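Local coordinates for aiia-like protein (Bacillus thuringiensis, PDB 2BR6) that probably hydrolyses the lactone ring of N-acyl homoserine lactones, the bacterial quorum-sensing signals, with the help of two zinc ions, at residues L50-M55 and I103-H108; I123-T128 and L148-I153; D193-K198 and V205-F210. All blocks are in the same frame, centred on the assembly; numbering follows the deposited sequence.

Contact 1 of 3, residues L50-M55 and I103-H108; sequences LVDTGM and ISSHLH. With ZN (zinc ion), chain C; HSL (homoserine lactone), chain F.
Asp-52 and Ser-105 meet through a pair of hydrogen bonds, one to each carboxylate oxygen. The backbone N of Ser-105 gives its hydrogen to Asp-52 OD1 at 2.9 Å, and Ser-105 OG gives its own to Asp-52 OD2 at 2.6 Å; each oxygen accepts through its syn lone pair, so the carboxylate is clamped against the turn at two points. Ser-105 can reach it because OG sits between its backbone N and carbonyl carbon (chi1 59°). Ser-105 OG also accepts a hydrogen bond from His-106 ND1 at 2.9 Å, with OG almost in the imidazole plane. That bond and the zinc, 2.3 Å from His-106 NE2, together fix the ring's rotation. Asp-52 OD2 has a further partner in His-111 ND1, so this buried acid stands directly behind the zinc ligand His-111 and, through Ser-105, behind His-106.

Behind the carboxylate the two backbones run parallel. Ile-103 N bonds to Leu-50 O at 2.7 Å, and Asp-52 N to Ile-103 O at 2.8 Å, while Val-51 CG2 lies 4.2 Å from Ile-103 CD1 on the face covered by Leu-178. His-108 ND1 joins the same zinc at 2.3 Å. His-106 and His-108 are the first two histidines of the HxHxDH motif of the metallo-beta-lactamase fold, which follows the end of a strand and supplies ligands to the dinuclear zinc site.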
loop_
_atom_site.group_PDB
_atom_site.type_symbol
_atom_site.label_atom_id
_atom_site.label_comp_id
_atom_site.label_asym_id
_atom_site.label_seq_id
_atom_site.Cartn_x
_atom_site.Cartn_y
_atom_site.Cartn_z
ATOM N N LEU A 50 -1.106 -9.985 -4.009
ATOM C CA LEU A 50 -0.628 -8.685 -4.425
ATOM C C LEU A 50 -1.166 -7.607 -3.486
ATOM O O LEU A 50 -2.375 -7.543 -3.254
ATOM C CB LEU A 50 -1.099 -8.409 -5.851
ATOM C CG LEU A 50 -0.662 -7.088 -6.478
ATOM C CD1 LEU A 50 0.849 -7.050 -6.674
ATOM C CD2 LEU A 50 -1.379 -6.866 -7.788
ATOM N N VAL A 51 -0.270 -6.776 -2.957
ATOM C CA VAL A 51 -0.648 -5.635 -2.133
ATOM C C VAL A 51 -0.536 -4.372 -2.998
ATOM O O VAL A 51 0.567 -3.971 -3.401
ATOM C CB VAL A 51 0.257 -5.476 -0.870
ATOM C CG1 VAL A 51 -0.170 -4.261 -0.057
ATOM C CG2 VAL A 51 0.257 -6.756 -0.010
ATOM N N ASP A 52 -1.689 -3.762 -3.269
ATOM C CA ASP A 52 -1.829 -2.556 -4.096
ATOM C C ASP A 52 -1.552 -2.821 -5.589
ATOM O O ASP A 52 -0.954 -3.839 -5.939
ATOM C CB ASP A 52 -1.021 -1.383 -3.515
ATOM C CG ASP A 52 -1.620 -0.859 -2.208
ATOM O OD1 ASP A 52 -2.780 -1.232 -1.900
ATOM O OD2 ASP A 52 -1.020 -0.069 -1.446
ATOM N N THR A 53 -2.020 -1.914 -6.459
ATOM C CA THR A 53 -2.069 -2.183 -7.898
ATOM C C THR A 53 -1.632 -1.003 -8.759
ATOM O O THR A 53 -1.930 -0.957 -9.963
ATOM C CB THR A 53 -3.492 -2.607 -8.330
ATOM O OG1 THR A 53 -4.433 -1.573 -7.982
ATOM C CG2 THR A 53 -3.965 -3.825 -7.553
ATOM N N GLY A 54 -0.948 -0.043 -8.144
ATOM C CA GLY A 54 -0.399 1.076 -8.895
ATOM C C GLY A 54 -1.430 2.092 -9.345
ATOM O O GLY A 54 -2.558 2.128 -8.846
ATOM N N MET A 55 -1.018 2.916 -10.301
ATOM C CA MET A 55 -1.796 4.067 -10.742
ATOM C C MET A 55 -2.725 3.712 -11.916
ATOM O O MET A 55 -2.520 2.686 -12.565
ATOM C CB MET A 55 -0.825 5.197 -11.104
ATOM C CG MET A 55 -0.234 5.858 -9.878
ATOM S SD MET A 55 0.986 7.113 -10.268
ATOM C CE MET A 55 2.345 6.058 -10.792
ATOM N N ILE A 103 -4.788 -7.246 -1.978
ATOM C CA ILE A 103 -5.015 -6.441 -0.765
ATOM C C ILE A 103 -4.909 -4.964 -1.121
ATOM O O ILE A 103 -3.875 -4.508 -1.621
ATOM C CB ILE A 103 -3.986 -6.783 0.332
ATOM C CG1 ILE A 103 -4.169 -8.217 0.826
ATOM C CG2 ILE A 103 -4.065 -5.797 1.493
ATOM C CD1 ILE A 103 -3.000 -8.728 1.684
ATOM N N SER A 104 -5.985 -4.215 -0.886
ATOM C CA SER A 104 -5.942 -2.767 -1.093
ATOM C C SER A 104 -5.703 -2.093 0.256
ATOM O O SER A 104 -6.586 -2.101 1.116
ATOM C CB SER A 104 -7.260 -2.258 -1.707
ATOM O OG SER A 104 -7.404 -2.670 -3.062
ATOM N N SER A 105 -4.515 -1.521 0.450
ATOM C CA SER A 105 -4.232 -0.718 1.656
ATOM C C SER A 105 -5.299 0.371 1.796
ATOM O O SER A 105 -5.835 0.632 2.890
ATOM C CB SER A 105 -2.840 -0.083 1.546
ATOM O OG SER A 105 -2.737 0.753 0.396
ATOM N N HIS A 106 -5.617 0.991 0.662
ATOM C CA HIS A 106 -6.679 1.977 0.566
ATOM C C HIS A 106 -6.953 2.248 -0.902
ATOM O O HIS A 106 -6.261 1.702 -1.778
ATOM C CB HIS A 106 -6.374 3.251 1.376
ATOM C CG HIS A 106 -5.154 4.008 0.946
ATOM N ND1 HIS A 106 -3.924 3.411 0.753
ATOM C CD2 HIS A 106 -4.955 5.339 0.782
ATOM C CE1 HIS A 106 -3.030 4.338 0.459
ATOM N NE2 HIS A 106 -3.629 5.515 0.466
ATOM N N LEU A 107 -7.962 3.069 -1.190
ATOM C CA LEU A 107 -8.387 3.183 -2.579
ATOM C C LEU A 107 -7.990 4.514 -3.238
ATOM O O LEU A 107 -8.599 4.930 -4.228
ATOM C CB LEU A 107 -9.885 2.867 -2.719
ATOM C CG LEU A 107 -10.317 1.443 -2.324
ATOM C CD1 LEU A 107 -11.845 1.310 -2.403
ATOM C CD2 LEU A 107 -9.639 0.352 -3.160
ATOM N N HIS A 108 -6.950 5.157 -2.694
ATOM C CA HIS A 108 -6.335 6.330 -3.337
ATOM C C HIS A 108 -5.751 5.905 -4.686
ATOM O O HIS A 108 -5.381 4.737 -4.874
ATOM C CB HIS A 108 -5.274 6.979 -2.450
ATOM C CG HIS A 108 -5.848 7.798 -1.335
ATOM N ND1 HIS A 108 -5.070 8.350 -0.343
ATOM C CD2 HIS A 108 -7.124 8.142 -1.050
ATOM C CE1 HIS A 108 -5.842 9.005 0.506
ATOM N NE2 HIS A 108 -7.095 8.895 0.101
HETATM ZN ZN ZN C . -2.923 7.646 0.124
HETATM N N HSL F . -1.845 10.553 -3.750
HETATM C CA HSL F . -1.641 10.670 -2.502
HETATM C C HSL F . -0.829 9.824 -1.656
HETATM O O HSL F . 0.297 9.377 -1.881
HETATM C CB HSL F . -2.662 11.471 -1.637
HETATM C CG HSL F . -2.736 10.611 -0.384
HETATM O OD HSL F . -1.593 9.625 -0.412
HETATM O O HOH W 1 -2.161 7.474 -1.735
#

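Contact 2 of 3, residues I123-T128 and L148-I153; sequences IIVQRT and LNYKII
Arg-127 lays its guanidinium group across the CG2 branch of Ile-152, the two side chains meeting at about a right angle. Ile-152 CG2 stands over the centre of one guanidinium face, 3.4 Å from Arg-127 CZ. The arginine starts out with CG opposite the backbone N (chi1 -174°) and then bends at chi3 (-50°), which folds the flat group back over the methyl; Arg-127 NH2 also forms a salt bridge with Glu-154.

Further along this face, Val-125 CG1 approaches the Tyr-150 ring obliquely, 4.0 Å from Tyr-150 CD1. Leu-148 CB lies over one face of that ring, and Leu-148 CD1 meets Ile-123 CD1 at 3.6 Å, the two side chains slanting past each other. Tyr-150 OH is hydrogen-bonded to Leu-145 O.

The backbones beneath are the two parallel strands of a beta-alpha-beta unit, with helix 127-133 in the connection and 150-153 as the outermost strand of its sheet. Lys-151 N bonds to Ile-123 O at 2.7 Å, and Ile-153 N to Val-125 O at 2.9 Å. At the start of the helix, Arg-127 N reaches Ile-153 O at 2.7 Å.

On the opposite face, Ile-124 and Lys-151 lie side by side and point the same way, with Ile-124 CG1 beside Lys-151 CD. Ile-153 places CG1 between its backbone N and carbonyl carbon (chi1 61°), and from there CD1 reaches Ile-124 CG2 at 3.7 Å. Leu-165, on strand 163-167 of the five-stranded sheet, packs on both isoleucines.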
loop_
_atom_site.group_PDB
_atom_site.type_symbol
_atom_site.label_atom_id
_atom_site.label_comp_id
_atom_site.label_asym_id
_atom_site.label_seq_id
_atom_site.Cartn_x
_atom_site.Cartn_y
_atom_site.Cartn_z
ATOM N N ILE A 123 -10.714 -8.999 -3.699
ATOM C CA ILE A 123 -9.996 -7.795 -3.346
ATOM C C ILE A 123 -10.370 -7.444 -1.927
ATOM O O ILE A 123 -11.525 -7.058 -1.653
ATOM C CB ILE A 123 -10.350 -6.647 -4.313
ATOM C CG1 ILE A 123 -9.956 -7.036 -5.740
ATOM C CG2 ILE A 123 -9.672 -5.326 -3.867
ATOM C CD1 ILE A 123 -10.509 -6.131 -6.804
ATOM N N ILE A 124 -9.395 -7.595 -1.032
ATOM C CA ILE A 124 -9.582 -7.306 0.399
ATOM C C ILE A 124 -9.446 -5.807 0.682
ATOM O O ILE A 124 -8.403 -5.204 0.430
ATOM C CB ILE A 124 -8.619 -8.146 1.287
ATOM C CG1 ILE A 124 -8.811 -9.652 1.028
ATOM C CG2 ILE A 124 -8.850 -7.806 2.766
ATOM C CD1 ILE A 124 -7.760 -10.572 1.685
ATOM N N VAL A 125 -10.526 -5.223 1.198
ATOM C CA VAL A 125 -10.602 -3.786 1.446
ATOM C C VAL A 125 -11.425 -3.526 2.708
ATOM O O VAL A 125 -12.371 -4.256 3.015
ATOM C CB VAL A 125 -11.224 -3.010 0.220
ATOM C CG1 VAL A 125 -12.646 -3.482 -0.073
ATOM C CG2 VAL A 125 -11.232 -1.503 0.474
ATOM N N GLN A 126 -11.044 -2.492 3.450
ATOM C CA GLN A 126 -11.771 -2.138 4.672
ATOM C C GLN A 126 -13.133 -1.563 4.312
ATOM O O GLN A 126 -13.240 -0.754 3.382
ATOM C CB GLN A 126 -10.997 -1.084 5.465
ATOM C CG GLN A 126 -9.732 -1.615 6.141
ATOM C CD GLN A 126 -10.020 -2.533 7.318
ATOM O OE1 GLN A 126 -9.215 -3.429 7.629
ATOM N NE2 GLN A 126 -11.128 -2.295 7.999
ATOM N N ARG A 127 -14.158 -1.951 5.074
ATOM C CA ARG A 127 -15.502 -1.414 4.876
ATOM C C ARG A 127 -15.523 0.117 4.839
ATOM O O ARG A 127 -16.194 0.705 3.993
ATOM C CB ARG A 127 -16.448 -1.911 5.964
ATOM C CG ARG A 127 -17.907 -1.500 5.724
ATOM C CD ARG A 127 -18.949 -2.310 6.475
ATOM N NE ARG A 127 -18.779 -3.757 6.316
ATOM C CZ ARG A 127 -19.283 -4.492 5.329
ATOM N NH1 ARG A 127 -19.999 -3.940 4.355
ATOM N NH2 ARG A 127 -19.053 -5.801 5.312
ATOM N N THR A 128 -14.811 0.761 5.765
ATOM C CA THR A 128 -14.854 2.232 5.850
ATOM C C THR A 128 -14.191 2.876 4.633
ATOM O O THR A 128 -14.576 3.977 4.226
ATOM C CB THR A 128 -14.201 2.756 7.145
ATOM O OG1 THR A 128 -12.918 2.150 7.298
ATOM C CG2 THR A 128 -14.954 2.289 8.380
ATOM N N LEU A 148 -16.298 -5.734 -9.125
ATOM C CA LEU A 148 -15.163 -6.580 -8.749
ATOM C C LEU A 148 -15.561 -7.449 -7.561
ATOM O O LEU A 148 -16.592 -7.203 -6.911
ATOM C CB LEU A 148 -13.923 -5.746 -8.415
ATOM C CG LEU A 148 -13.517 -4.685 -9.453
ATOM C CD1 LEU A 148 -12.278 -3.947 -9.020
ATOM C CD2 LEU A 148 -13.295 -5.294 -10.848
ATOM N N ASN A 149 -14.756 -8.474 -7.305
ATOM C CA ASN A 149 -15.051 -9.413 -6.249
ATOM C C ASN A 149 -14.499 -8.905 -4.912
ATOM O O ASN A 149 -13.548 -9.452 -4.385
ATOM C CB ASN A 149 -14.486 -10.802 -6.593
ATOM C CG ASN A 149 -14.864 -11.859 -5.574
ATOM O OD1 ASN A 149 -15.817 -11.699 -4.820
ATOM N ND2 ASN A 149 -14.122 -12.960 -5.558
ATOM N N TYR A 150 -15.120 -7.861 -4.367
ATOM C CA TYR A 150 -14.690 -7.290 -3.090
ATOM C C TYR A 150 -14.897 -8.240 -1.931
ATOM O O TYR A 150 -15.968 -8.844 -1.797
ATOM C CB TYR A 150 -15.437 -5.987 -2.811
ATOM C CG TYR A 150 -15.115 -4.892 -3.795
ATOM C CD1 TYR A 150 -13.865 -4.266 -3.780
ATOM C CD2 TYR A 150 -16.048 -4.486 -4.753
ATOM C CE1 TYR A 150 -13.550 -3.254 -4.682
ATOM C CE2 TYR A 150 -15.746 -3.470 -5.667
ATOM C CZ TYR A 150 -14.498 -2.858 -5.619
ATOM O OH TYR A 150 -14.167 -1.853 -6.500
ATOM N N LYS A 151 -13.870 -8.345 -1.088
ATOM C CA LYS A 151 -13.957 -9.063 0.170
ATOM C C LYS A 151 -13.818 -7.997 1.233
ATOM O O LYS A 151 -12.705 -7.568 1.551
ATOM C CB LYS A 151 -12.851 -10.120 0.269
ATOM C CG LYS A 151 -12.855 -10.915 1.563
ATOM C CD LYS A 151 -12.015 -12.177 1.412
ATOM C CE LYS A 151 -11.797 -12.875 2.751
ATOM N NZ LYS A 151 -13.055 -13.139 3.513
ATOM N N ILE A 152 -14.960 -7.525 1.723
ATOM C CA ILE A 152 -15.002 -6.371 2.601
ATOM C C ILE A 152 -14.776 -6.804 4.040
ATOM O O ILE A 152 -15.490 -7.664 4.567
ATOM C CB ILE A 152 -16.360 -5.631 2.453
ATOM C CG1 ILE A 152 -16.506 -5.113 1.015
ATOM C CG2 ILE A 152 -16.467 -4.506 3.476
ATOM C CD1 ILE A 152 -17.910 -4.691 0.639
ATOM N N ILE A 153 -13.778 -6.205 4.676
ATOM C CA ILE A 153 -13.454 -6.580 6.049
ATOM C C ILE A 153 -13.580 -5.363 6.959
ATOM O O ILE A 153 -13.731 -4.231 6.481
ATOM C CB ILE A 153 -12.042 -7.216 6.130
ATOM C CG1 ILE A 153 -10.965 -6.216 5.663
ATOM C CG2 ILE A 153 -11.970 -8.522 5.306
ATOM C CD1 ILE A 153 -9.555 -6.534 6.140
#

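Contact 3 of 3, residues D193-K198 and V205-F210; sequences DASYTK and VPFAGF. With ZN (zinc ion), chain C; ZN (zinc ion), chain B; HSL (homoserine lactone), chain F.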
loop_
_atom_site.group_PDB
_atom_site.type_symbol
_atom_site.label_atom_id
_atom_site.label_comp_id
_atom_site.label_asym_id
_atom_site.label_seq_id
_atom_site.Cartn_x
_atom_site.Cartn_y
_atom_site.Cartn_z
ATOM N N ASP A 193 0.567 4.065 3.670
ATOM C CA ASP A 193 0.398 5.521 3.882
ATOM C C ASP A 193 0.021 5.929 5.310
ATOM O O ASP A 193 -0.333 7.083 5.575
ATOM C CB ASP A 193 -0.553 6.142 2.851
ATOM C CG ASP A 193 0.059 6.220 1.447
ATOM O OD1 ASP A 193 1.151 5.666 1.217
ATOM O OD2 ASP A 193 -0.486 6.845 0.515
ATOM N N ALA A 194 0.114 4.985 6.239
ATOM C CA ALA A 194 0.005 5.324 7.658
ATOM C C ALA A 194 1.217 6.181 8.109
ATOM O O ALA A 194 1.168 6.851 9.148
ATOM C CB ALA A 194 -0.129 4.076 8.489
ATOM N N SER A 195 2.287 6.163 7.307
ATOM C CA SER A 195 3.437 7.055 7.475
ATOM C C SER A 195 4.179 7.084 6.140
ATOM O O SER A 195 4.642 6.044 5.664
ATOM C CB SER A 195 4.375 6.581 8.600
ATOM O OG SER A 195 3.841 6.924 9.870
ATOM N N TYR A 196 4.248 8.257 5.518
ATOM C CA TYR A 196 4.960 8.385 4.239
ATOM C C TYR A 196 6.443 8.130 4.463
ATOM O O TYR A 196 7.069 7.406 3.699
ATOM C CB TYR A 196 4.792 9.784 3.638
ATOM C CG TYR A 196 3.490 10.067 2.909
ATOM C CD1 TYR A 196 2.403 9.187 2.957
ATOM C CD2 TYR A 196 3.338 11.257 2.196
ATOM C CE1 TYR A 196 1.198 9.475 2.281
ATOM C CE2 TYR A 196 2.143 11.558 1.533
ATOM C CZ TYR A 196 1.087 10.662 1.576
ATOM O OH TYR A 196 -0.062 11.002 0.909
ATOM N N THR A 197 6.997 8.750 5.509
ATOM C CA THR A 197 8.442 8.734 5.778
ATOM C C THR A 197 8.721 8.265 7.194
ATOM O O THR A 197 7.841 8.316 8.065
ATOM C CB THR A 197 9.032 10.148 5.653
ATOM O OG1 THR A 197 8.585 10.938 6.765
ATOM C CG2 THR A 197 8.485 10.864 4.420
ATOM N N LYS A 198 9.963 7.865 7.442
ATOM C CA LYS A 198 10.326 7.382 8.761
ATOM C C LYS A 198 9.982 8.401 9.838
ATOM O O LYS A 198 9.537 8.025 10.913
ATOM C CB LYS A 198 11.807 7.014 8.859
ATOM C CG LYS A 198 12.125 6.343 10.183
ATOM C CD LYS A 198 13.572 5.944 10.332
ATOM C CE LYS A 198 13.751 5.269 11.690
ATOM N NZ LYS A 198 15.162 4.888 11.990
ATOM N N VAL A 205 5.897 13.434 12.739
ATOM C CA VAL A 205 5.835 14.631 11.898
ATOM C C VAL A 205 4.532 14.559 11.090
ATOM O O VAL A 205 4.335 13.611 10.321
ATOM C CB VAL A 205 7.057 14.719 10.953
ATOM C CG1 VAL A 205 6.905 15.861 9.956
ATOM C CG2 VAL A 205 8.350 14.879 11.747
ATOM N N PRO A 206 3.642 15.538 11.264
ATOM C CA PRO A 206 2.319 15.513 10.606
ATOM C C PRO A 206 2.423 15.514 9.081
ATOM O O PRO A 206 3.320 16.149 8.531
ATOM C CB PRO A 206 1.660 16.808 11.102
ATOM C CG PRO A 206 2.392 17.142 12.342
ATOM C CD PRO A 206 3.819 16.746 12.094
ATOM N N PHE A 207 1.523 14.793 8.413
ATOM C CA PHE A 207 1.535 14.678 6.956
ATOM C C PHE A 207 0.108 14.607 6.405
ATOM O O PHE A 207 -0.849 14.488 7.177
ATOM C CB PHE A 207 2.375 13.465 6.509
ATOM C CG PHE A 207 1.790 12.130 6.893
ATOM C CD1 PHE A 207 1.143 11.345 5.943
ATOM C CD2 PHE A 207 1.903 11.647 8.204
ATOM C CE1 PHE A 207 0.603 10.095 6.286
ATOM C CE2 PHE A 207 1.354 10.410 8.562
ATOM C CZ PHE A 207 0.712 9.630 7.593
ATOM N N ALA A 208 -0.025 14.681 5.078
ATOM C CA ALA A 208 -1.334 14.782 4.418
ATOM C C ALA A 208 -2.260 13.619 4.780
ATOM O O ALA A 208 -1.856 12.457 4.704
ATOM C CB ALA A 208 -1.157 14.869 2.900
ATOM N N GLY A 209 -3.494 13.945 5.172
ATOM C CA GLY A 209 -4.483 12.919 5.517
ATOM C C GLY A 209 -5.913 13.400 5.707
ATOM O O GLY A 209 -6.158 14.570 6.011
ATOM N N PHE A 210 -6.852 12.469 5.528
ATOM C CA PHE A 210 -8.281 12.691 5.761
ATOM C C PHE A 210 -8.577 13.110 7.202
ATOM O O PHE A 210 -9.365 14.024 7.426
ATOM C CB PHE A 210 -9.072 11.423 5.378
ATOM C CG PHE A 210 -10.526 11.439 5.799
ATOM C CD1 PHE A 210 -11.471 12.168 5.078
ATOM C CD2 PHE A 210 -10.949 10.700 6.900
ATOM C CE1 PHE A 210 -12.813 12.172 5.459
ATOM C CE2 PHE A 210 -12.286 10.689 7.286
ATOM C CZ PHE A 210 -13.222 11.430 6.566
HETATM ZN ZN ZN C . -2.923 7.646 0.124
HETATM ZN ZN ZN B . -0.021 6.891 -1.496
HETATM N N HSL F . -1.845 10.553 -3.750
HETATM C CA HSL F . -1.641 10.670 -2.502
HETATM C C HSL F . -0.829 9.824 -1.656
HETATM O O HSL F . 0.297 9.377 -1.881
HETATM C CB HSL F . -2.662 11.471 -1.637
HETATM C CG HSL F . -2.736 10.611 -0.384
HETATM O OD HSL F . -1.593 9.625 -0.412
HETATM O O HOH W 1 -2.161 7.474 -1.735
#
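Phe-207 pushes its ring into the loop 193-198, where it meets both the Tyr-196 ring and two backbone carbonyls. Its CD1 lies over one face of the Tyr-196 ring, displaced toward the rim, and Phe-207 CE1 is 3.9 Å from Tyr-196 CD1. The two rings are inclined at 47°, with centroids 5.1 Å apart. Phe-207 carries CG between its backbone N and carbonyl carbon (chi1 67°), which sends the ring from its own extended segment into that loop. Ile-219 of helix 212-229 also touches this phenylalanine.

Backbone oxygens meet the phenyl edge: Asp-193 O is 3.2 Å from Phe-207 CE1, near the ring plane, and Ala-194 O is 3.2 Å from Phe-207 CZ. This approach is consistent with weak attraction between ring hydrogens and carbonyl oxygens. Ala-194 O also accepts Ser-195 OG at 2.8 Å.

Metal bonds come from Asp-193, the bridging aspartate of the dinuclear metallo-beta-lactamase site. A single oxygen spans both metals, Asp-193 OD2 lying 2.1 Å from the zinc of chain B and 2.6 Å from that of chain C, while a water joins the same two ions. His-106, His-108 and His-171 bind the chain C zinc; Asp-110, His-111 and His-237 bind that of chain B.

The remaining polar contacts reach the ligand and the first shell. Tyr-196 OH makes a hydrogen bond to atom OD of homoserine lactone, modelled at 2.4 Å, so short that its detail is doubtful; OD lies near the phenol plane at the ring edge. From the other loop, Ala-208 O accepts a hydrogen bond from His-171 ND1, behind the zinc-binding NE2 of that histidine.

In the fold
From the N terminus, contact 1 closes a 47-residue excursion by setting strand 47-51 beside strand 101-103 and bringing the first metal ligands to the strand end. Contact 2 follows in series with a shorter loop, adding strand 150-153 beyond 123-126 at the edge of the same seven-stranded sheet; the two join where Ser-104 N probably bonds to Ile-124 O. Contact 3 comes last, closing the short loop around helix 198-202 beyond strand 186-192 of the second sheet. None nests or crosses. Contacts 1 and 3, with centres about 17 Å apart, share a zinc, the lactone and a water, so the metal site ties the two sheets together; contact 2 stays clear of contact 3.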